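Local coordinates for galactokinase (Bifidobacterium longum subsp. infantis ATCC 15697 = JCM 1222 = DSM 20088, PDB 6TEQ), which probably phosphorylates galactose with ATP, as a galactokinase of the GHMP kinase family, and binds 2-deoxy-2-fluoro-galactose, at residues 255-258 with 259-263; 289-293 with 294-298. All coordinates share one frame; numbering follows the deposited sequence. Where two conformers were deposited one is given.

Contact 1: 255-258 with 259-263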
ATOM      1  N   CYS A 255       8.114  17.547  -4.506  1.00 15.92           N
ATOM      2  CA  CYS A 255       8.080  17.055  -5.893  1.00 14.60           C
ATOM      3  C   CYS A 255       7.231  17.995  -6.756  1.00 15.34           C
ATOM      4  O   CYS A 255       7.631  18.234  -7.918  1.00 15.39           O
ATOM      5  CB  CYS A 255       7.524  15.652  -5.982  1.00 15.62           C
ATOM      6  SG  CYS A 255       8.666  14.464  -5.233  1.00 15.53           S
ATOM      7  N   GLU A 256       6.053  18.414  -6.260  1.00 17.21           N
ATOM      8  CA  GLU A 256       5.194  19.292  -7.072  1.00 17.22           C
ATOM      9  C   GLU A 256       5.941  20.582  -7.412  1.00 17.33           C
ATOM     10  O   GLU A 256       5.767  21.106  -8.562  1.00 19.80           O
ATOM     11  CB  GLU A 256       3.873  19.521  -6.265  1.00 20.49           C
ATOM     12  CG  GLU A 256       2.982  18.282  -6.122  1.00 18.82           C
ATOM     13  CD  GLU A 256       1.847  18.448  -5.115  1.00 31.81           C
ATOM     14  OE1 GLU A 256       1.650  19.581  -4.587  1.00 38.36           O
ATOM     15  OE2 GLU A 256       1.120  17.456  -4.850  1.00 35.23           O
ATOM     16  N   GLU A 257       6.677  21.178  -6.485  0.50 14.46           N
ATOM     17  CA  GLU A 257       7.388  22.442  -6.784  0.50 14.82           C
ATOM     18  C   GLU A 257       8.443  22.091  -7.845  0.50 17.74           C
ATOM     19  O   GLU A 257       8.513  22.723  -8.889  0.50 14.58           O
ATOM     20  CB  GLU A 257       8.017  23.025  -5.518  0.50 15.20           C
ATOM     21  CG  GLU A 257       8.915  24.220  -5.805  0.50 19.63           C
ATOM     22  CD  GLU A 257       8.170  25.509  -6.124  0.50 28.20           C
ATOM     23  OE1 GLU A 257       6.947  25.435  -6.403  0.50 32.50           O
ATOM     24  OE2 GLU A 257       8.791  26.598  -6.035  0.50 30.35           O
ATOM     25  N   ALA A 258       9.194  21.022  -7.621  1.00 17.43           N
ATOM     26  CA  ALA A 258      10.222  20.635  -8.599  1.00 17.92           C
ATOM     27  C   ALA A 258       9.617  20.648 -10.005  1.00 15.60           C
ATOM     28  O   ALA A 258      10.208  21.214 -10.954  1.00 17.39           O
ATOM     29  CB  ALA A 258      10.761  19.276  -8.244  1.00 18.05           C
ATOM     30  N   ALA A 259       8.450  20.058 -10.142  1.00 15.89           N
ATOM     31  CA  ALA A 259       7.799  19.920 -11.467  1.00 16.64           C
ATOM     32  C   ALA A 259       7.406  21.298 -12.005  1.00 17.15           C
ATOM     33  O   ALA A 259       7.596  21.556 -13.226  1.00 19.42           O
ATOM     34  CB  ALA A 259       6.628  18.998 -11.354  1.00 18.49           C
ATOM     35  N   LYS A 260       6.934  22.150 -11.099  1.00 18.79           N
ATOM     36  CA  LYS A 260       6.636  23.557 -11.454  1.00 18.40           C
ATOM     37  C   LYS A 260       7.937  24.208 -11.958  1.00 20.71           C
ATOM     38  O   LYS A 260       7.885  24.887 -13.028  1.00 21.81           O
ATOM     39  CB  LYS A 260       6.007  24.315 -10.270  1.00 22.53           C
ATOM     40  CG  LYS A 260       5.542  25.743 -10.569  0.90 30.45           C
ATOM     41  CD  LYS A 260       5.126  26.538  -9.341  0.80 37.86           C
ATOM     42  CE  LYS A 260       4.452  27.880  -9.626  0.70 34.99           C
ATOM     43  NZ  LYS A 260       5.193  28.700 -10.615  0.60 37.53           N
ATOM     44  N   ILE A 261       9.018  24.086 -11.193  1.00 19.13           N
ATOM     45  CA  ILE A 261      10.285  24.760 -11.564  1.00 19.01           C
ATOM     46  C   ILE A 261      10.735  24.243 -12.930  1.00 18.51           C
ATOM     47  O   ILE A 261      11.058  25.066 -13.788  1.00 20.76           O
ATOM     48  CB  ILE A 261      11.358  24.594 -10.500  1.00 20.33           C
ATOM     49  CG1 ILE A 261      10.972  25.395  -9.260  1.00 24.94           C
ATOM     50  CG2 ILE A 261      12.709  25.029 -11.063  1.00 26.12           C
ATOM     51  CD1 ILE A 261      11.829  25.140  -8.107  1.00 26.99           C
ATOM     52  N   LEU A 262      10.596  22.957 -13.163  1.00 20.91           N
ATOM     53  CA  LEU A 262      11.029  22.299 -14.424  1.00 21.89           C
ATOM     54  C   LEU A 262      10.052  22.563 -15.576  1.00 20.37           C
ATOM     55  O   LEU A 262      10.443  22.339 -16.739  1.00 23.44           O
ATOM     56  CB  LEU A 262      11.185  20.804 -14.148  1.00 17.80           C
ATOM     57  CG  LEU A 262      12.425  20.510 -13.301  1.00 18.32           C
ATOM     58  CD1 LEU A 262      12.382  19.070 -12.868  1.00 18.86           C
ATOM     59  CD2 LEU A 262      13.745  20.897 -13.998  1.00 19.69           C
ATOM     60  N   GLY A 263       8.864  23.098 -15.307  1.00 19.60           N
ATOM     61  CA  GLY A 263       7.876  23.403 -16.348  1.00 18.85           C
ATOM     62  C   GLY A 263       7.211  22.154 -16.914  1.00 25.11           C
ATOM     63  O   GLY A 263       6.843  22.219 -18.059  1.00 25.15           O
TER
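E257 lies over two residues of the next helical turn, K260 and I261, in one of its two conformers. The carboxylate contacts hold for that conformer alone and are less certain than the backbone bonds. In it, OE1 sits 3.6 Å from CD of K260, so the lysine meets the carboxylate with its aliphatic stem. The charged ends stay apart: OE1 of E257 is 5.6 Å from NZ of K260. Opposite charges at that range may still attract weakly. CG of E257 also packs against CD1 of I261 at 3.8 Å. In this conformer CG stands anti to the backbone N (chi1 172°) and the chain then bends at chi2 (75°), which folds the carboxylate over the next turn. N of L262 bonds to O of A258, and CG of L262 packs against the same oxygen at 3.3 Å.

These residues form the last turns of helix 247-262. Four i to i+4 backbone bonds run from C255 to L262. The shortest joins I261 N to E257 O at 2.7 Å, with the donor nearly along the C=O axis. The helix ends in a Schellman motif at G263, whose phi is positive (73°) and whose N bonds to O of K260 at 3.1 Å.

Further out, M296 of helix 294-318 touches E257, A258 and I261. L267 meets C255 and L262 from helix 267-276. Y248, a galactose-binding residue, lies earlier on this same helix.

Contact 2: 289-293 with 294-298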
ATOM      1  N   ASP A 289      20.634  20.772 -12.334  1.00 15.28           N
ATOM      2  CA  ASP A 289      21.174  22.169 -12.403  1.00 17.75           C
ATOM      3  C   ASP A 289      20.060  23.232 -12.400  1.00 17.42           C
ATOM      4  O   ASP A 289      20.330  24.365 -11.935  1.00 20.09           O
ATOM      5  CB  ASP A 289      22.139  22.333 -13.571  1.00 19.26           C
ATOM      6  CG  ASP A 289      23.548  21.815 -13.311  1.00 19.44           C
ATOM      7  OD1 ASP A 289      23.908  21.489 -12.115  1.00 19.29           O
ATOM      8  OD2 ASP A 289      24.286  21.756 -14.321  1.00 21.58           O
ATOM      9  N   ALA A 290      18.871  22.868 -12.848  1.00 18.50           N
ATOM     10  CA  ALA A 290      17.699  23.751 -12.937  1.00 21.52           C
ATOM     11  C   ALA A 290      16.968  23.879 -11.573  1.00 18.91           C
ATOM     12  O   ALA A 290      16.072  24.752 -11.446  1.00 22.94           O
ATOM     13  CB  ALA A 290      16.794  23.237 -14.038  1.00 23.86           C
ATOM     14  N   LEU A 291      17.381  23.099 -10.576  1.00 19.06           N
ATOM     15  CA  LEU A 291      16.836  23.074  -9.206  1.00 17.43           C
ATOM     16  C   LEU A 291      17.854  23.655  -8.244  1.00 21.63           C
ATOM     17  O   LEU A 291      18.766  22.976  -7.818  1.00 27.79           O
ATOM     18  CB  LEU A 291      16.499  21.629  -8.830  1.00 18.09           C
ATOM     19  CG  LEU A 291      15.599  20.826  -9.772  1.00 19.08           C
ATOM     20  CD1 LEU A 291      15.510  19.362  -9.314  1.00 18.89           C
ATOM     21  CD2 LEU A 291      14.197  21.431  -9.901  1.00 20.08           C
ATOM     22  N   PRO A 292      17.727  24.903  -7.788  1.00 27.78           N
ATOM     23  CA  PRO A 292      18.765  25.492  -6.917  1.00 28.42           C
ATOM     24  C   PRO A 292      18.852  24.868  -5.509  1.00 21.79           C
ATOM     25  O   PRO A 292      19.899  24.895  -4.856  1.00 29.90           O
ATOM     26  CB  PRO A 292      18.314  26.966  -6.892  1.00 33.19           C
ATOM     27  CG  PRO A 292      16.826  26.872  -7.055  1.00 35.44           C
ATOM     28  CD  PRO A 292      16.684  25.852  -8.170  1.00 30.20           C
ATOM     29  N   ASP A 293      17.737  24.352  -5.018  1.00 19.27           N
ATOM     30  CA  ASP A 293      17.674  23.807  -3.658  1.00 22.86           C
ATOM     31  C   ASP A 293      18.307  22.388  -3.640  1.00 20.59           C
ATOM     32  O   ASP A 293      17.895  21.505  -4.406  1.00 18.17           O
ATOM     33  CB  ASP A 293      16.226  23.807  -3.188  1.00 25.20           C
ATOM     34  CG  ASP A 293      16.146  23.311  -1.779  1.00 32.27           C
ATOM     35  OD1 ASP A 293      16.049  22.088  -1.641  1.00 25.12           O
ATOM     36  OD2 ASP A 293      16.263  24.198  -0.826  1.00 32.16           O
ATOM     37  N   GLU A 294      19.220  22.157  -2.709  0.50 21.19           N
ATOM     38  CA  GLU A 294      20.063  20.936  -2.645  0.50 21.14           C
ATOM     39  C   GLU A 294      19.239  19.726  -2.209  0.50 18.82           C
ATOM     40  O   GLU A 294      19.538  18.620  -2.675  0.50 20.15           O
ATOM     41  CB  GLU A 294      21.300  21.189  -1.780  0.50 22.33           C
ATOM     42  CG  GLU A 294      22.251  22.225  -2.376  0.50 21.59           C
ATOM     43  CD  GLU A 294      23.133  21.834  -3.545  0.50 24.04           C
ATOM     44  OE1 GLU A 294      23.116  20.682  -3.959  0.50 21.88           O
ATOM     45  OE2 GLU A 294      23.923  22.687  -4.003  0.50 23.77           O
ATOM     46  N   THR A 295      18.246  19.917  -1.351  1.00 17.88           N
ATOM     47  CA  THR A 295      17.270  18.873  -0.958  1.00 16.92           C
ATOM     48  C   THR A 295      16.389  18.545  -2.152  1.00 15.19           C
ATOM     49  O   THR A 295      16.136  17.337  -2.424  1.00 17.18           O
ATOM     50  CB  THR A 295      16.521  19.295   0.292  1.00 17.98           C
ATOM     51  OG1 THR A 295      17.489  19.459   1.344  1.00 21.76           O
ATOM     52  CG2 THR A 295      15.409  18.329   0.608  1.00 18.34           C
ATOM     53  N   MET A 296      15.895  19.550  -2.875  1.00 17.66           N
ATOM     54  CA  MET A 296      15.014  19.276  -4.037  1.00 13.74           C
ATOM     55  C   MET A 296      15.766  18.457  -5.100  1.00 13.69           C
ATOM     56  O   MET A 296      15.169  17.509  -5.686  1.00 15.92           O
ATOM     57  CB  MET A 296      14.478  20.586  -4.620  1.00 18.02           C
ATOM     58  CG  MET A 296      13.395  20.368  -5.627  1.00 15.19           C
ATOM     59  SD  MET A 296      12.785  21.843  -6.312  1.00 19.18           S
ATOM     60  CE  MET A 296      11.873  22.477  -4.914  1.00 20.10           C
ATOM     61  N   LYS A 297      17.060  18.660  -5.270  1.00 15.29           N
ATOM     62  CA  LYS A 297      17.854  17.897  -6.270  1.00 15.67           C
ATOM     63  C   LYS A 297      17.841  16.424  -5.857  1.00 13.59           C
ATOM     64  O   LYS A 297      17.652  15.560  -6.683  1.00 15.21           O
ATOM     65  CB  LYS A 297      19.326  18.360  -6.343  1.00 15.63           C
ATOM     66  CG  LYS A 297      19.559  19.765  -6.822  1.00 15.38           C
ATOM     67  CD  LYS A 297      21.065  20.087  -6.721  1.00 15.57           C
ATOM     68  CE  LYS A 297      21.500  21.514  -6.919  1.00 21.67           C
ATOM     69  NZ  LYS A 297      21.316  21.940  -8.289  1.00 23.18           N
ATOM     70  N   LYS A 298      18.046  16.184  -4.584  1.00 13.96           N
ATOM     71  CA  LYS A 298      18.061  14.840  -4.024  1.00 14.13           C
ATOM     72  C   LYS A 298      16.704  14.164  -4.281  1.00 13.67           C
ATOM     73  O   LYS A 298      16.674  12.950  -4.661  1.00 14.40           O
ATOM     74  CB  LYS A 298      18.449  14.878  -2.548  1.00 15.15           C
ATOM     75  CG  LYS A 298      19.861  15.219  -2.144  1.00 19.36           C
ATOM     76  CD  LYS A 298      19.986  15.110  -0.597  1.00 26.95           C
ATOM     77  CE  LYS A 298      21.363  15.264  -0.062  1.00 32.22           C
ATOM     78  NZ  LYS A 298      21.212  15.393   1.410  1.00 39.20           N
TER
HETATM   79  O   HOH W   1      23.020  20.108  -9.794  1.00 22.39           O
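D293 receives the backbone N of M296 on OD1 at 2.8 Å, with an N-H...O angle of 157°. The bond uses the anti lone pair of OD1, the one turned away from OD2. The side chain of D293 swings its carboxylate alongside the first turn of the helix. OD1 also lies 3.4 Å from CB of T295. The backbone O of D293 takes N of K297 at 3.1 Å, in the carbonyl plane.

K297 reaches back over this turn to the loop. Its CG passes 3.4 Å from O of D293. The chain runs on extended and bends at chi4 (-69°), which brings NZ to O of L291 at 2.8 Å. That donor is tilted 33° from the carbonyl plane. NZ also bonds to O of L288, near the end of helix 280-289. A water accepts from NZ and donates to OD1 of D289, bridging the two side chains; D289 OD1 is itself in a salt bridge with K285.

D293 is thus the N-cap of helix 294-318, and residues 290-293 link that helix to helix 280-289. The capping carboxylate lies where the helix dipole would probably stabilise its negative charge. A methionine in place of K297 would probably leave the carbonyls of L291 and L288 without their ammonium donor and break the water bridge to D289.

L291 supplies the apolar side. Its CD2 packs on SD of M296 at 3.9 Å, the two side chains crossing at about a right angle. Its CB lies 4.1 Å from CG of K297. L262 of helix 247-262 touches L291.

How the contacts relate
Contact 1 comes first along the chain. It lies within the last turns of helix 247-262 and closes no loop. The chain then passes through helices 267-276 and 280-289. Contact 2 follows, closing the short loop that leads into helix 294-318. The two are in series; they do not nest or cross. Their centres lie 11 Å apart, and they touch directly. CG2 of I261 packs on O of A290 at 3.4 Å, and CD2 of L262 meets CB of A290 at 3.8 Å. One helix end is thereby packed on the approach to another. The C255 side chain lies about 10 Å from the bound fluorogalactose, so contact 1 is near the galactose site without lining it. Contact 2 lies away from the annotated sites.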